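Local coordinates for protein aspartate-semialdehyde dehydrogenase (Thermus thermophilus, PDB 2YV3) that probably catalyses the NADPH-dependent reductive dephosphorylation of aspartyl phosphate to aspartate semialdehyde, a shared step on the routes to lysine, methionine and threonine, at residues C125-L130 with V211-K216; A143-V148 with L297-G302. All coordinates share one frame; numbering follows the deposited sequence.

Contact 1 (C125-L130 with V211-K216); sequences CTTAIL and VWETHK
Thr127 and Glu213 carry this contact, a buried polar link between the first turn of helix 125-141 and the middle of helix 205-219. The two residues have their CA atoms 7.0 Å apart, and both CB atoms point toward the opposite helix. The hydroxyl of Thr127 appears to donate a hydrogen bond to the carboxylate of Glu213. The modelled OG1 to OE2 distance, 2.4 Å, is very short and the place of OE2 is itself uncertain, so the pairing can be relied on but not its geometry.

Torsions explain how the groups meet. With OG1 anti to the carbonyl carbon (chi1 -72°), Thr127 turns both its hydroxyl and CG2 toward Glu213. Glu213 is extended beyond CG (chi2 176°), which carries its carboxylate over to the start of the other helix. Threonine suits its position because its branched CB carries both a donor and a methyl: CG2 of Thr127 packs 3.8 Å from CB of Glu213, a modest apolar contact beside the polar one.

The other carboxylate oxygen meets the charged partner: OE1 of Glu213 forms a salt bridge with NH1 of Arg96, the predicted phosphate-binding residue, and accepts a weak hydrogen bond from the backbone N of Asn124. With a guanidinium and the amino end of a helix so near, the buried carboxylate is probably ionised. Glu213 may thus act as a second-shell residue that orients Arg96.

Cys125, predicted to form the acyl-thioester intermediate, begins the same helical turn but faces away from the contact, touching His238 of strand 237-246. Farther along, Leu130 packs on Glu240 and Val242 of that strand, whereas Val211 and Thr214 rest on Ile225 of strand 224-228. Both helices therefore lie against strands of the five-stranded sheet.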
# COMPACT_ATOMS: atom_id res chain seq x y z
N CYS A 125 -13.38 9.85 -3.33
CA CYS A 125 -13.04 8.69 -4.13
C CYS A 125 -12.90 7.48 -3.21
O CYS A 125 -13.71 6.55 -3.22
CB CYS A 125 -11.71 8.94 -4.85
SG CYS A 125 -10.40 9.53 -3.72
N THR A 126 -11.85 7.54 -2.40
CA THR A 126 -11.50 6.49 -1.46
C THR A 126 -12.69 5.97 -0.66
O THR A 126 -12.70 4.79 -0.29
CB THR A 126 -10.42 6.99 -0.48
OG1 THR A 126 -9.29 7.46 -1.22
CG2 THR A 126 -9.96 5.88 0.42
N THR A 127 -13.68 6.84 -0.40
CA THR A 127 -14.87 6.48 0.38
C THR A 127 -15.92 5.73 -0.42
O THR A 127 -16.50 4.76 0.06
CB THR A 127 -15.54 7.73 1.01
OG1 THR A 127 -14.74 8.25 2.08
CG2 THR A 127 -16.90 7.37 1.56
N ALA A 128 -16.18 6.20 -1.63
CA ALA A 128 -17.16 5.58 -2.50
C ALA A 128 -16.90 4.08 -2.62
O ALA A 128 -17.69 3.27 -2.11
CB ALA A 128 -17.12 6.23 -3.87
N ILE A 129 -15.80 3.71 -3.27
CA ILE A 129 -15.51 2.29 -3.43
C ILE A 129 -15.51 1.53 -2.11
O ILE A 129 -16.18 0.52 -1.99
CB ILE A 129 -14.18 2.03 -4.20
CG1 ILE A 129 -13.10 1.50 -3.25
CG2 ILE A 129 -13.74 3.29 -4.95
CD1 ILE A 129 -12.29 0.36 -3.84
N LEU A 130 -14.79 2.02 -1.10
CA LEU A 130 -14.77 1.33 0.18
C LEU A 130 -16.18 1.06 0.71
O LEU A 130 -16.40 0.08 1.41
CB LEU A 130 -14.00 2.14 1.23
CG LEU A 130 -13.82 1.45 2.59
CD1 LEU A 130 -13.25 0.04 2.37
CD2 LEU A 130 -12.92 2.27 3.50
N VAL A 211 -13.52 8.74 7.32
CA VAL A 211 -14.34 8.73 8.54
C VAL A 211 -15.58 9.63 8.48
O VAL A 211 -16.71 9.14 8.52
CB VAL A 211 -13.52 9.17 9.76
CG1 VAL A 211 -14.24 8.76 11.04
CG2 VAL A 211 -12.13 8.57 9.69
N TRP A 212 -15.39 10.95 8.39
CA TRP A 212 -16.52 11.89 8.34
C TRP A 212 -17.54 11.54 7.25
O TRP A 212 -18.75 11.74 7.41
CB TRP A 212 -16.03 13.32 8.10
CG TRP A 212 -14.98 13.79 9.06
CD1 TRP A 212 -14.80 13.37 10.35
CD2 TRP A 212 -13.99 14.79 8.82
NE1 TRP A 212 -13.75 14.06 10.92
CE2 TRP A 212 -13.24 14.94 10.00
CE3 TRP A 212 -13.67 15.59 7.71
CZ2 TRP A 212 -12.19 15.84 10.11
CZ3 TRP A 212 -12.63 16.49 7.82
CH2 TRP A 212 -11.90 16.61 9.01
N GLU A 213 -17.06 11.03 6.12
CA GLU A 213 -17.97 10.68 5.05
C GLU A 213 -18.73 9.41 5.40
O GLU A 213 -19.93 9.31 5.12
CB GLU A 213 -17.22 10.51 3.73
CG GLU A 213 -16.83 11.84 3.10
CD GLU A 213 -16.01 11.65 1.86
OE1 GLU A 213 -15.91 12.61 1.06
OE2 GLU A 213 -15.44 10.54 1.69
N THR A 214 -18.03 8.44 6.00
CA THR A 214 -18.66 7.17 6.39
C THR A 214 -19.70 7.43 7.49
O THR A 214 -20.87 7.03 7.39
CB THR A 214 -17.61 6.16 6.94
OG1 THR A 214 -16.63 5.87 5.93
CG2 THR A 214 -18.28 4.87 7.36
N HIS A 215 -19.27 8.12 8.54
CA HIS A 215 -20.14 8.45 9.66
C HIS A 215 -21.45 9.10 9.23
O HIS A 215 -22.45 9.04 9.95
CB HIS A 215 -19.38 9.35 10.63
CG HIS A 215 -18.40 8.62 11.49
ND1 HIS A 215 -17.65 9.25 12.47
CD2 HIS A 215 -18.10 7.30 11.59
CE1 HIS A 215 -16.94 8.35 13.13
NE2 HIS A 215 -17.19 7.16 12.61
N LYS A 216 -21.45 9.72 8.05
CA LYS A 216 -22.65 10.36 7.53
C LYS A 216 -23.34 9.52 6.45
O LYS A 216 -24.57 9.36 6.45
CB LYS A 216 -22.32 11.75 6.96
CG LYS A 216 -23.52 12.48 6.37
CD LYS A 216 -23.10 13.74 5.65
CE LYS A 216 -24.30 14.52 5.17
NZ LYS A 216 -23.90 15.90 4.77

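Contact 2 (A143-V148 with L297-G302); sequences AKRVIV and LAFENG
Phe299 reaches from the loop between strands 288-295 and 302-310, antiparallel neighbours in the dimerisation domain's sheet, to meet Ile147 and Arg145 on strand 143-151. The backbones stay well apart, with 10.8 Å between the CA atoms of Ile147 and Ala298, and the long aromatic side chain spans the interval.

The apolar part is a meeting of tip and rim. CD1 of Ile147 lies 3.4 Å from CZ of Phe299, at the ring edge and near its plane, not over a face. Isoleucine suits the place because its long, flexible apolar branch reaches the ring edge: with CG1 anti to the carbonyl carbon (chi1 -52°) and a straight chain beyond (chi2 175°), CD1 extends to the far end of the ring.

Arg145 adds a looser, partly polar border. Its guanidinium turns an edge to the ring, with NE 4.2 Å from CE2 of Phe299 but well out of the ring plane, beyond the rim; the planes are inclined by about 56°, so there is no stack. The backbone O of Arg145 is 4.1 Å from CE1 of the ring. The charge of Arg145 is met by a salt bridge from NH2 to OE1 of Glu245.

Phe299 also packs on Arg145 of the second subunit, and Ile147 meets Ile147 of that subunit, which places this cluster at the dimer interface. With no hydrogen bond joining the two segments, their association rests on van der Waals packing and the hydrophobic effect. The nearby guanidiniums of the two subunits carry like charges, and the salt bridge to Glu245 would probably moderate their repulsion.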
# COMPACT_ATOMS: atom_id res chain seq x y z
N ALA A 143 -20.51 -3.26 11.77
CA ALA A 143 -19.12 -3.05 12.07
C ALA A 143 -19.03 -2.16 13.31
O ALA A 143 -20.04 -1.72 13.85
CB ALA A 143 -18.43 -2.37 10.87
N LYS A 144 -17.81 -1.92 13.76
CA LYS A 144 -17.57 -1.09 14.92
C LYS A 144 -16.14 -0.59 14.86
O LYS A 144 -15.76 0.27 15.65
CB LYS A 144 -17.78 -1.88 16.20
CG LYS A 144 -17.83 -3.40 16.06
CD LYS A 144 -17.56 -4.09 17.40
CE LYS A 144 -18.51 -3.63 18.51
NZ LYS A 144 -17.96 -3.96 19.86
N ARG A 145 -15.37 -1.10 13.91
CA ARG A 145 -13.96 -0.71 13.81
C ARG A 145 -13.31 -1.04 12.46
O ARG A 145 -13.11 -2.20 12.14
CB ARG A 145 -13.20 -1.41 14.94
CG ARG A 145 -12.13 -0.56 15.60
CD ARG A 145 -12.11 -0.79 17.11
NE ARG A 145 -11.61 -2.11 17.48
CZ ARG A 145 -11.58 -2.56 18.74
NH1 ARG A 145 -12.03 -1.81 19.74
NH2 ARG A 145 -11.10 -3.78 19.00
N VAL A 146 -12.96 -0.01 11.67
CA VAL A 146 -12.30 -0.22 10.38
C VAL A 146 -10.90 0.41 10.32
O VAL A 146 -10.71 1.56 10.71
CB VAL A 146 -13.11 0.34 9.19
CG1 VAL A 146 -12.48 -0.13 7.87
CG2 VAL A 146 -14.57 -0.13 9.28
N ILE A 147 -9.94 -0.35 9.81
CA ILE A 147 -8.56 0.11 9.70
C ILE A 147 -8.06 -0.03 8.27
O ILE A 147 -7.56 -1.09 7.89
CB ILE A 147 -7.67 -0.73 10.63
CG1 ILE A 147 -8.27 -0.71 12.03
CG2 ILE A 147 -6.24 -0.20 10.62
CD1 ILE A 147 -7.57 -1.60 13.02
N VAL A 148 -8.17 1.02 7.47
CA VAL A 148 -7.73 0.91 6.09
C VAL A 148 -6.37 1.52 5.75
O VAL A 148 -5.95 2.51 6.33
CB VAL A 148 -8.81 1.47 5.10
CG1 VAL A 148 -9.98 2.08 5.88
CG2 VAL A 148 -8.20 2.50 4.15
N LEU A 297 -7.17 -12.20 12.01
CA LEU A 297 -6.55 -12.71 13.22
C LEU A 297 -6.40 -11.58 14.25
O LEU A 297 -6.34 -11.82 15.45
CB LEU A 297 -5.21 -13.37 12.91
CG LEU A 297 -5.35 -14.82 12.41
CD1 LEU A 297 -5.98 -15.69 13.49
CD2 LEU A 297 -6.22 -14.86 11.19
N ALA A 298 -6.36 -10.34 13.76
CA ALA A 298 -6.21 -9.18 14.64
C ALA A 298 -7.38 -9.09 15.61
O ALA A 298 -7.19 -9.13 16.82
CB ALA A 298 -6.13 -7.90 13.81
N PHE A 299 -8.59 -8.98 15.07
CA PHE A 299 -9.80 -8.89 15.89
C PHE A 299 -10.36 -10.26 16.25
O PHE A 299 -10.11 -11.26 15.57
CB PHE A 299 -10.85 -8.11 15.12
CG PHE A 299 -10.38 -6.76 14.69
CD1 PHE A 299 -10.71 -6.26 13.43
CD2 PHE A 299 -9.62 -5.97 15.55
CE1 PHE A 299 -10.29 -5.00 13.03
CE2 PHE A 299 -9.20 -4.71 15.16
CZ PHE A 299 -9.53 -4.22 13.89
N GLU A 300 -11.13 -10.30 17.34
CA GLU A 300 -11.72 -11.56 17.79
C GLU A 300 -12.94 -11.92 16.93
O GLU A 300 -13.46 -13.02 17.01
CB GLU A 300 -12.09 -11.47 19.27
CG GLU A 300 -11.61 -12.66 20.10
CD GLU A 300 -12.34 -13.95 19.75
OE1 GLU A 300 -13.45 -13.84 19.18
OE2 GLU A 300 -11.84 -15.05 20.08
N ASN A 301 -13.40 -10.98 16.12
CA ASN A 301 -14.50 -11.23 15.19
C ASN A 301 -14.28 -10.24 14.04
O ASN A 301 -14.98 -9.26 13.89
CB ASN A 301 -15.86 -11.00 15.85
CG ASN A 301 -17.02 -11.41 14.95
OD1 ASN A 301 -16.89 -12.32 14.13
ND2 ASN A 301 -18.15 -10.76 15.11
N GLY A 302 -13.26 -10.53 13.25
CA GLY A 302 -12.92 -9.64 12.17
C GLY A 302 -12.70 -10.29 10.83
O GLY A 302 -12.77 -11.52 10.66

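In the fold
Contact 1 and contact 2 have centres about 17 Å apart and lie on opposite sides of strand 143-151. Helix 125-141, which supplies 125-130, leads directly into that strand, which supplies 143-148, and the two touch where Leu130 CD2 packs 3.8 Å from Val148 CG1. The partners follow later in the same order, first 211-216 and then 297-302, so the pairings cross along the chain. Strand 143-151 belongs to the five-stranded mixed sheet of the dimerisation domain: Val146 and Val148 face helix 125-141, while Arg145 and Ile147 face the second subunit. The sheet thus separates the side carrying the predicted active-site cysteine, beside contact 1, from the subunit interface at contact 2.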